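Local coordinates for protein CurJ (Moorea producens 3L, PDB 5TZ6) that probably carries out a vinylogous dehydration of a polyketide intermediate in curacin biosynthesis, as a dehydratase domain of a polyketide synthase module, at residues E23-Y29 with T91-T97; I76-L82 with A132-T136; A142-Q146 with T249-S253. The protein carries 1 engineered substitution. All blocks are in the same frame, centred on the assembly; numbering follows the deposited sequence.

How the contacts relate
Contact 1 and contact 2 touch directly: Val-92 CG2 packs on Leu-82 CD2 at 3.8 Å, joining two regions whose centres lie about 14 Å apart. Their segments alternate along the chain, whereas contact 3 opens only after both have closed. It lies farther off, its centre about 24 Å from that of contact 1 and about 25 Å from that of contact 2, with nearest atoms about 13 Å and 7 Å away respectively. Strands 71-77 and 239-250, used by contacts 2 and 3, are neighbours. Contact 2 comes close to the bound hydroxy-methylheptenoic acid, the side chain of Ala-81 lying about 4 Å from it; one face of contact 1 meets the second subunit.

Contact 1: E23-Y29 with T91-T97; sequences EIFFESY and TVQVVLT
Ile-24, Phe-26 and Ser-28 make antiparallel hydrogen-bonded pairs with Leu-96, Val-94 and Val-92, six backbone bonds in all, the strands approaching to 4.6 Å between axes and running 163° apart. On the sheet face bearing Phe-25, Glu-27 and Tyr-29, the Phe-25 ring lies alongside Val-95, its CD2-CE2 side against both methyls, with Phe-25 CE2 3.6 Å from Val-95 CG1. Next to it, Glu-27 and Gln-93 run side by side with their flat ends nearly coplanar. Gln-93 NE2 donates to Glu-27 OE1 at 3.2 Å, meeting the anti lone pair, while OE2 takes a weak bond from Tyr-29 OH. With CG opposite the backbone N (chi1 -173°), Glu-27 reaches straight out between these two partners. An alanine in place of Glu-27 would remove the carboxylate and is likely to leave Tyr-29 OH and one N-H of Gln-93 NE2 without this acceptor. On the other face, Leu-96 CD1 meets the edge of the Phe-26 ring at CE1, 3.9 Å away. Helix 51-65 covers this side, placing Ala-61, Leu-64 and Thr-65 on Phe-26 and Leu-58 on Val-94. The Phe-25 side instead meets the second subunit: Gln-93 bonds to Ser-18 and Gln-17 of that subunit, and Phe-25 meets its Phe-16. Strands 14-16 and 102-110 flank the pair within the chain.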
loop_
_atom_site.group_PDB
_atom_site.type_symbol
_atom_site.label_atom_id
_atom_site.label_comp_id
_atom_site.label_asym_id
_atom_site.label_seq_id
_atom_site.Cartn_x
_atom_site.Cartn_y
_atom_site.Cartn_z
ATOM N N GLU A 23 -3.682 8.261 8.700
ATOM C CA GLU A 23 -4.711 7.401 8.130
ATOM C C GLU A 23 -4.180 5.992 7.869
ATOM O O GLU A 23 -2.981 5.771 7.686
ATOM C CB GLU A 23 -5.269 7.991 6.832
ATOM C CG GLU A 23 -6.050 9.279 7.009
ATOM C CD GLU A 23 -5.188 10.513 6.845
ATOM O OE1 GLU A 23 -3.980 10.365 6.561
ATOM O OE2 GLU A 23 -5.719 11.632 7.004
ATOM N N ILE A 24 -5.105 5.035 7.840
ATOM C CA ILE A 24 -4.839 3.670 7.405
ATOM C C ILE A 24 -5.533 3.465 6.067
ATOM O O ILE A 24 -6.676 3.896 5.878
ATOM C CB ILE A 24 -5.325 2.633 8.436
ATOM C CG1 ILE A 24 -4.641 2.850 9.781
ATOM C CG2 ILE A 24 -5.079 1.219 7.930
ATOM C CD1 ILE A 24 -5.090 1.864 10.837
ATOM N N PHE A 25 -4.846 2.816 5.135
ATOM C CA PHE A 25 -5.347 2.674 3.777
ATOM C C PHE A 25 -5.538 1.208 3.421
ATOM O O PHE A 25 -4.724 0.358 3.787
ATOM C CB PHE A 25 -4.395 3.324 2.771
ATOM C CG PHE A 25 -4.236 4.806 2.959
ATOM C CD1 PHE A 25 -3.231 5.312 3.772
ATOM C CD2 PHE A 25 -5.084 5.694 2.318
ATOM C CE1 PHE A 25 -3.082 6.679 3.946
ATOM C CE2 PHE A 25 -4.942 7.062 2.490
ATOM C CZ PHE A 25 -3.940 7.555 3.304
ATOM N N PHE A 26 -6.627 0.921 2.716
ATOM C CA PHE A 26 -6.822 -0.356 2.045
ATOM C C PHE A 26 -7.052 -0.110 0.560
ATOM O O PHE A 26 -7.748 0.836 0.178
ATOM C CB PHE A 26 -7.981 -1.140 2.661
ATOM C CG PHE A 26 -7.748 -1.515 4.099
ATOM C CD1 PHE A 26 -8.095 -0.653 5.126
ATOM C CD2 PHE A 26 -7.153 -2.724 4.419
ATOM C CE1 PHE A 26 -7.866 -1.001 6.452
ATOM C CE2 PHE A 26 -6.920 -3.075 5.744
ATOM C CZ PHE A 26 -7.280 -2.212 6.761
ATOM N N GLU A 27 -6.437 -0.943 -0.273
ATOM C CA GLU A 27 -6.427 -0.748 -1.714
ATOM C C GLU A 27 -6.877 -2.018 -2.415
ATOM O O GLU A 27 -6.463 -3.129 -2.055
ATOM C CB GLU A 27 -5.035 -0.345 -2.220
ATOM C CG GLU A 27 -5.012 0.036 -3.691
ATOM C CD GLU A 27 -3.678 0.611 -4.128
ATOM O OE1 GLU A 27 -3.473 1.832 -3.961
ATOM O OE2 GLU A 27 -2.837 -0.157 -4.644
ATOM N N SER A 28 -7.708 -1.829 -3.438
ATOM C CA SER A 28 -8.432 -2.897 -4.103
ATOM C C SER A 28 -8.634 -2.486 -5.553
ATOM O O SER A 28 -8.757 -1.296 -5.854
ATOM C CB SER A 28 -9.776 -3.165 -3.424
ATOM O OG SER A 28 -10.288 -4.429 -3.802
ATOM N N TYR A 29 -8.651 -3.467 -6.452
ATOM C CA TYR A 29 -8.742 -3.203 -7.890
ATOM C C TYR A 29 -10.064 -3.764 -8.407
ATOM O O TYR A 29 -10.206 -4.976 -8.599
ATOM C CB TYR A 29 -7.544 -3.795 -8.621
ATOM C CG TYR A 29 -6.231 -3.285 -8.080
ATOM C CD1 TYR A 29 -5.877 -1.947 -8.206
ATOM C CD2 TYR A 29 -5.348 -4.138 -7.435
ATOM C CE1 TYR A 29 -4.677 -1.474 -7.702
ATOM C CE2 TYR A 29 -4.149 -3.676 -6.930
ATOM C CZ TYR A 29 -3.817 -2.344 -7.065
ATOM O OH TYR A 29 -2.619 -1.889 -6.558
ATOM N N THR A 91 -9.263 1.756 -9.391
ATOM C CA THR A 91 -8.648 1.599 -8.079
ATOM C C THR A 91 -9.565 2.163 -7.001
ATOM O O THR A 91 -10.008 3.314 -7.084
ATOM C CB THR A 91 -7.285 2.291 -8.020
ATOM O OG1 THR A 91 -6.401 1.700 -8.979
ATOM C CG2 THR A 91 -6.676 2.138 -6.631
ATOM N N VAL A 92 -9.831 1.355 -5.980
ATOM C CA VAL A 92 -10.699 1.721 -4.869
ATOM C C VAL A 92 -9.896 1.655 -3.583
ATOM O O VAL A 92 -9.206 0.660 -3.324
ATOM C CB VAL A 92 -11.927 0.800 -4.784
ATOM C CG1 VAL A 92 -12.755 1.142 -3.560
ATOM C CG2 VAL A 92 -12.753 0.928 -6.046
ATOM N N GLN A 93 -9.988 2.709 -2.779
ATOM C CA GLN A 93 -9.293 2.785 -1.506
ATOM C C GLN A 93 -10.289 3.062 -0.392
ATOM O O GLN A 93 -11.258 3.811 -0.578
ATOM C CB GLN A 93 -8.223 3.870 -1.505
ATOM C CG GLN A 93 -7.068 3.635 -2.449
ATOM C CD GLN A 93 -6.094 4.794 -2.427
ATOM O OE1 GLN A 93 -6.466 5.919 -2.091
ATOM N NE2 GLN A 93 -4.836 4.524 -2.760
ATOM N N VAL A 94 -10.061 2.406 0.743
ATOM C CA VAL A 94 -10.701 2.730 2.009
ATOM C C VAL A 94 -9.704 3.518 2.842
ATOM O O VAL A 94 -8.577 3.058 3.075
ATOM C CB VAL A 94 -11.149 1.461 2.750
ATOM C CG1 VAL A 94 -11.769 1.829 4.093
ATOM C CG2 VAL A 94 -12.133 0.676 1.898
ATOM N N VAL A 95 -10.119 4.690 3.306
ATOM C CA VAL A 95 -9.267 5.581 4.080
ATOM C C VAL A 95 -9.886 5.715 5.461
ATOM O O VAL A 95 -11.038 6.156 5.593
ATOM C CB VAL A 95 -9.107 6.952 3.408
ATOM C CG1 VAL A 95 -8.069 7.784 4.141
ATOM C CG2 VAL A 95 -8.724 6.778 1.941
ATOM N N LEU A 96 -9.135 5.305 6.478
ATOM C CA LEU A 96 -9.581 5.300 7.863
ATOM C C LEU A 96 -8.791 6.347 8.644
ATOM O O LEU A 96 -7.563 6.259 8.747
ATOM C CB LEU A 96 -9.406 3.913 8.486
ATOM C CG LEU A 96 -10.092 2.704 7.849
ATOM C CD1 LEU A 96 -9.881 1.476 8.716
ATOM C CD2 LEU A 96 -11.581 2.961 7.643
ATOM N N THR A 97 -9.504 7.318 9.205
ATOM C CA THR A 97 -8.928 8.345 10.046
ATOM C C THR A 97 -9.241 8.005 11.491
ATOM O O THR A 97 -10.422 7.817 11.827
ATOM C CB THR A 97 -9.498 9.715 9.697
ATOM O OG1 THR A 97 -9.114 10.060 8.364
ATOM C CG2 THR A 97 -8.963 10.792 10.677
#

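Contact 2: I76-L82 with A132-T136; sequences ILFPQAL and AVHAT
His-134 and Leu-82 form the tight end of this contact, beside a classic beta bulge in which His-134 and Ala-135 both face Val-107 of the neighbouring strand in the dehydratase's hotdog fold. Leu-82 CB sits over the centre of the His-134 imidazole in a CH-pi contact, 3.6 Å from the centroid. Ala-132 O lies above the opposite face, offset toward the rim. The ring's edge is held as well: His-134 ND1 donates to Gln-80 O at 2.8 Å, within the ring plane but 43° out of the carbonyl plane, and His-134 NE2 is hydrogen-bonded to Ser-109 OG. With CG turned beside the backbone N (chi1 -53°), the ring swings back toward 76-82 although its CB bond leads away. Bonds at both nitrogens, with Leu-82 over one face, would hold the ring's rotation. At the far end, Leu-77 and Thr-136 make an antiparallel hydrogen-bonded pair. Between the ends, Phe-78 brings the edge of its ring to His-134 O and its CD1 to within 4.0 Å of Ala-135 CB.

The solvent side is looser. Leu-77, Pro-79 and Gln-80 are all exposed, whereas Leu-82, His-134 and Ala-135 are buried. Pro-79 CG packs on Val-133 CG1 at 3.9 Å, the two side chains crossing at a slant. The Gln-80 side chain is extended, and Gln-80 OE1 passes 3.7 Å from Ala-132 CB. On the inner flank, by Phe-78 and Ala-81, one water joins the two backbones, donating to His-134 O at 2.7 Å and to Gln-80 O, the same oxygen that receives the ND1 hydrogen.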
loop_
_atom_site.group_PDB
_atom_site.type_symbol
_atom_site.label_atom_id
_atom_site.label_comp_id
_atom_site.label_asym_id
_atom_site.label_seq_id
_atom_site.Cartn_x
_atom_site.Cartn_y
_atom_site.Cartn_z
ATOM N N ILE A 76 -23.789 6.200 7.594
ATOM C CA ILE A 76 -23.316 5.891 6.250
ATOM C C ILE A 76 -24.016 6.786 5.238
ATOM O O ILE A 76 -25.246 6.921 5.257
ATOM C CB ILE A 76 -23.569 4.412 5.918
ATOM C CG1 ILE A 76 -22.965 3.502 6.989
ATOM C CG2 ILE A 76 -23.048 4.082 4.525
ATOM C CD1 ILE A 76 -23.469 2.080 6.917
ATOM N N LEU A 77 -23.242 7.362 4.320
ATOM C CA LEU A 77 -23.790 8.047 3.158
ATOM C C LEU A 77 -23.063 7.554 1.916
ATOM O O LEU A 77 -21.905 7.125 1.986
ATOM C CB LEU A 77 -23.661 9.570 3.285
ATOM C CG LEU A 77 -24.592 10.180 4.333
ATOM C CD1 LEU A 77 -24.247 11.646 4.625
ATOM C CD2 LEU A 77 -26.056 10.010 3.920
ATOM N N PHE A 78 -23.753 7.615 0.774
ATOM C CA PHE A 78 -23.215 7.194 -0.519
ATOM C C PHE A 78 -23.200 8.401 -1.453
ATOM O O PHE A 78 -24.126 8.588 -2.254
ATOM C CB PHE A 78 -24.043 6.049 -1.100
ATOM C CG PHE A 78 -24.151 4.858 -0.184
ATOM C CD1 PHE A 78 -23.062 4.026 0.031
ATOM C CD2 PHE A 78 -25.341 4.568 0.457
ATOM C CE1 PHE A 78 -23.161 2.930 0.879
ATOM C CE2 PHE A 78 -25.447 3.471 1.300
ATOM C CZ PHE A 78 -24.356 2.647 1.510
ATOM N N PRO A 79 -22.177 9.253 -1.368
ATOM C CA PRO A 79 -22.215 10.505 -2.149
ATOM C C PRO A 79 -22.293 10.307 -3.657
ATOM O O PRO A 79 -22.984 11.076 -4.335
ATOM C CB PRO A 79 -20.917 11.215 -1.740
ATOM C CG PRO A 79 -20.506 10.581 -0.441
ATOM C CD PRO A 79 -20.988 9.161 -0.503
ATOM N N GLN A 80 -21.621 9.294 -4.201
ATOM C CA GLN A 80 -21.510 9.124 -5.646
ATOM C C GLN A 80 -21.390 7.644 -5.979
ATOM O O GLN A 80 -20.543 6.944 -5.414
ATOM C CB GLN A 80 -20.290 9.873 -6.196
ATOM C CG GLN A 80 -20.228 9.944 -7.713
ATOM C CD GLN A 80 -19.068 10.783 -8.216
ATOM O OE1 GLN A 80 -18.525 11.617 -7.490
ATOM N NE2 GLN A 80 -18.668 10.549 -9.461
ATOM N N ALA A 81 -22.224 7.178 -6.905
ATOM C CA ALA A 81 -22.181 5.786 -7.329
ATOM C C ALA A 81 -20.908 5.499 -8.115
ATOM O O ALA A 81 -20.377 6.360 -8.822
ATOM C CB ALA A 81 -23.400 5.448 -8.187
ATOM N N LEU A 82 -20.419 4.271 -7.984
ATOM C CA LEU A 82 -19.233 3.818 -8.698
ATOM C C LEU A 82 -19.658 3.010 -9.920
ATOM O O LEU A 82 -20.366 2.006 -9.792
ATOM C CB LEU A 82 -18.335 2.986 -7.785
ATOM C CG LEU A 82 -17.198 2.231 -8.470
ATOM C CD1 LEU A 82 -16.420 3.143 -9.404
ATOM C CD2 LEU A 82 -16.273 1.634 -7.428
ATOM N N ALA A 132 -13.201 10.141 -6.789
ATOM C CA ALA A 132 -14.597 10.182 -6.387
ATOM C C ALA A 132 -14.767 9.525 -5.025
ATOM O O ALA A 132 -14.044 8.589 -4.675
ATOM C CB ALA A 132 -15.494 9.485 -7.413
ATOM N N VAL A 133 -15.729 10.031 -4.257
ATOM C CA VAL A 133 -16.083 9.461 -2.961
ATOM C C VAL A 133 -17.363 8.651 -3.122
ATOM O O VAL A 133 -18.379 9.158 -3.622
ATOM C CB VAL A 133 -16.249 10.559 -1.897
ATOM C CG1 VAL A 133 -16.641 9.948 -0.565
ATOM C CG2 VAL A 133 -14.962 11.356 -1.760
ATOM N N HIS A 134 -17.316 7.387 -2.711
ATOM C CA HIS A 134 -18.452 6.494 -2.854
ATOM C C HIS A 134 -19.123 6.140 -1.541
ATOM O O HIS A 134 -20.299 5.757 -1.555
ATOM C CB HIS A 134 -18.019 5.201 -3.556
ATOM C CG HIS A 134 -17.319 5.443 -4.853
ATOM N ND1 HIS A 134 -17.892 6.166 -5.879
ATOM C CD2 HIS A 134 -16.091 5.076 -5.291
ATOM C CE1 HIS A 134 -17.050 6.225 -6.895
ATOM N NE2 HIS A 134 -15.951 5.573 -6.563
ATOM N N ALA A 135 -18.426 6.271 -0.415
ATOM C CA ALA A 135 -19.126 6.061 0.846
ATOM C C ALA A 135 -18.361 6.753 1.955
ATOM O O ALA A 135 -17.141 6.880 1.894
ATOM C CB ALA A 135 -19.297 4.566 1.161
ATOM N N THR A 136 -19.091 7.218 2.959
ATOM C CA THR A 136 -18.472 7.860 4.104
ATOM C C THR A 136 -19.191 7.391 5.351
ATOM O O THR A 136 -20.342 6.951 5.290
ATOM C CB THR A 136 -18.526 9.388 3.985
ATOM O OG1 THR A 136 -19.888 9.805 3.852
ATOM C CG2 THR A 136 -17.776 9.832 2.754
HETATM O O HOH W 1 -21.889 4.760 -3.534
HETATM O O HOH W 2 -17.921 12.147 -5.188
#

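Contact 3: A142-Q146 with T249-S253; sequences ANAEQ and TFYNS
Tyr-251 stretches alongside the 142-146 loop and takes most of its contacts, with the phenol directed at Glu-145. Its CG lies opposite the carbonyl carbon (chi1 -62°), which sends the ring out toward the loop. At the root, Tyr-251 CB lies 3.9 Å from Gln-146 NE2; the glutamine slides past the tyrosine in the reverse sense, its amide turned 37° from the ring. One step out, Tyr-251 CD1 passes the loop backbone, 4.2 Å from Ala-144 CA, which sits at the ring edge. Tyr-251 CE1 comes nearer, 3.7 Å from Glu-145 N, and also skirts the glutamate's CB and CG. Tyr-251 CZ faces Glu-145 OE2, and at the tip Tyr-251 OH donates to that same oxygen at 2.8 Å. The two side chains cross at about a right angle, and the hydroxyl meets OE2 from above the carboxylate, 55° out of its plane. Thr-249 CG2, from the same strand end, packs 3.5 Å above one face of the Tyr-251 ring, toward its rim.

A second polar link lies beyond the root: Gln-146 NE2 donates to Asn-252 OD1 at 2.7 Å, close to the glutamine's own amide plane. Gln-146 is poorly ordered, however, so this bond is less certain than the tyrosine's. Nearer the strand, Ala-142 CB and Thr-249 CG2 touch lightly at 4.3 Å, and both residues also pack on Gln-72 of strand 71-77. Leu-288 and Gln-291 of strand 288-300 add to the packing around Tyr-251. The loop leaves strand 132-141 for helix 151-157, and Tyr-251 ties it to the end of strand 239-250; this fits the linker between the two halves of a double-hotdog dehydratase.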
loop_
_atom_site.group_PDB
_atom_site.type_symbol
_atom_site.label_atom_id
_atom_site.label_comp_id
_atom_site.label_asym_id
_atom_site.label_seq_id
_atom_site.Cartn_x
_atom_site.Cartn_y
_atom_site.Cartn_z
ATOM N N ALA A 142 -18.134 -3.496 17.942
ATOM C CA ALA A 142 -19.423 -3.621 18.590
ATOM C C ALA A 142 -19.393 -4.871 19.452
ATOM O O ALA A 142 -18.400 -5.606 19.486
ATOM C CB ALA A 142 -20.562 -3.675 17.567
ATOM N N ASN A 143 -20.485 -5.104 20.163
ATOM C CA ASN A 143 -20.654 -6.268 21.016
ATOM C C ASN A 143 -21.769 -7.157 20.475
ATOM O O ASN A 143 -22.555 -6.758 19.609
ATOM C CB ASN A 143 -20.934 -5.847 22.461
ATOM C CG ASN A 143 -21.768 -4.589 22.543
ATOM O OD1 ASN A 143 -22.965 -4.604 22.268
ATOM N ND2 ASN A 143 -21.132 -3.482 22.920
ATOM N N ALA A 144 -21.812 -8.383 20.986
ATOM C CA ALA A 144 -22.819 -9.338 20.559
ATOM C C ALA A 144 -24.157 -9.001 21.202
ATOM O O ALA A 144 -24.219 -8.455 22.305
ATOM C CB ALA A 144 -22.401 -10.763 20.921
ATOM N N GLU A 145 -25.236 -9.320 20.485
ATOM C CA GLU A 145 -26.578 -8.955 20.926
ATOM C C GLU A 145 -27.588 -9.996 20.463
ATOM O O GLU A 145 -28.729 -9.666 20.120
ATOM C CB GLU A 145 -26.977 -7.576 20.394
ATOM C CG GLU A 145 -25.905 -6.510 20.524
ATOM C CD GLU A 145 -26.354 -5.172 19.974
ATOM O OE1 GLU A 145 -27.125 -4.472 20.663
ATOM O OE2 GLU A 145 -25.940 -4.825 18.847
ATOM N N GLN A 146 -27.185 -11.260 20.448
ATOM C CA GLN A 146 -27.978 -12.298 19.793
ATOM C C GLN A 146 -28.877 -13.089 20.747
ATOM O O GLN A 146 -28.398 -13.654 21.730
ATOM C CB GLN A 146 -27.038 -13.247 19.042
ATOM C CG GLN A 146 -26.513 -12.666 17.734
ATOM C CD GLN A 146 -25.071 -13.039 17.451
ATOM O OE1 GLN A 146 -24.159 -12.645 18.183
ATOM N NE2 GLN A 146 -24.855 -13.799 16.382
ATOM N N THR A 249 -24.772 -3.351 11.774
ATOM C CA THR A 249 -23.988 -4.180 12.676
ATOM C C THR A 249 -23.785 -5.562 12.071
ATOM O O THR A 249 -24.752 -6.230 11.683
ATOM C CB THR A 249 -24.651 -4.294 14.051
ATOM O OG1 THR A 249 -24.931 -2.983 14.554
ATOM C CG2 THR A 249 -23.734 -5.028 15.027
ATOM N N PHE A 250 -22.524 -5.966 11.981
ATOM C CA PHE A 250 -22.127 -7.310 11.599
ATOM C C PHE A 250 -21.725 -8.062 12.862
ATOM O O PHE A 250 -20.819 -7.629 13.585
ATOM C CB PHE A 250 -20.969 -7.263 10.603
ATOM C CG PHE A 250 -20.346 -8.603 10.319
ATOM C CD1 PHE A 250 -21.001 -9.550 9.540
ATOM C CD2 PHE A 250 -19.100 -8.916 10.835
ATOM C CE1 PHE A 250 -20.411 -10.783 9.280
ATOM C CE2 PHE A 250 -18.509 -10.146 10.583
ATOM C CZ PHE A 250 -19.167 -11.080 9.805
ATOM N N TYR A 251 -22.406 -9.177 13.128
ATOM C CA TYR A 251 -22.152 -10.004 14.305
ATOM C C TYR A 251 -21.203 -11.159 13.999
ATOM O O TYR A 251 -20.151 -11.283 14.630
ATOM C CB TYR A 251 -23.482 -10.521 14.870
ATOM C CG TYR A 251 -24.388 -9.407 15.336
ATOM C CD1 TYR A 251 -24.274 -8.886 16.617
ATOM C CD2 TYR A 251 -25.336 -8.855 14.486
ATOM C CE1 TYR A 251 -25.089 -7.859 17.046
ATOM C CE2 TYR A 251 -26.160 -7.823 14.905
ATOM C CZ TYR A 251 -26.032 -7.331 16.184
ATOM O OH TYR A 251 -26.845 -6.309 16.607
ATOM N N ASN A 252 -21.558 -12.014 13.044
ATOM C CA ASN A 252 -20.696 -13.120 12.647
ATOM C C ASN A 252 -21.150 -13.646 11.293
ATOM O O ASN A 252 -22.319 -13.512 10.924
ATOM C CB ASN A 252 -20.701 -14.244 13.693
ATOM C CG ASN A 252 -22.094 -14.782 13.967
ATOM O OD1 ASN A 252 -22.692 -14.483 15.003
ATOM N ND2 ASN A 252 -22.619 -15.577 13.039
ATOM N N SER A 253 -20.216 -14.247 10.562
ATOM C CA SER A 253 -20.521 -14.785 9.244
ATOM C C SER A 253 -21.137 -16.174 9.376
ATOM O O SER A 253 -20.806 -16.940 10.284
ATOM C CB SER A 253 -19.259 -14.839 8.381
ATOM O OG SER A 253 -19.579 -14.768 7.002
#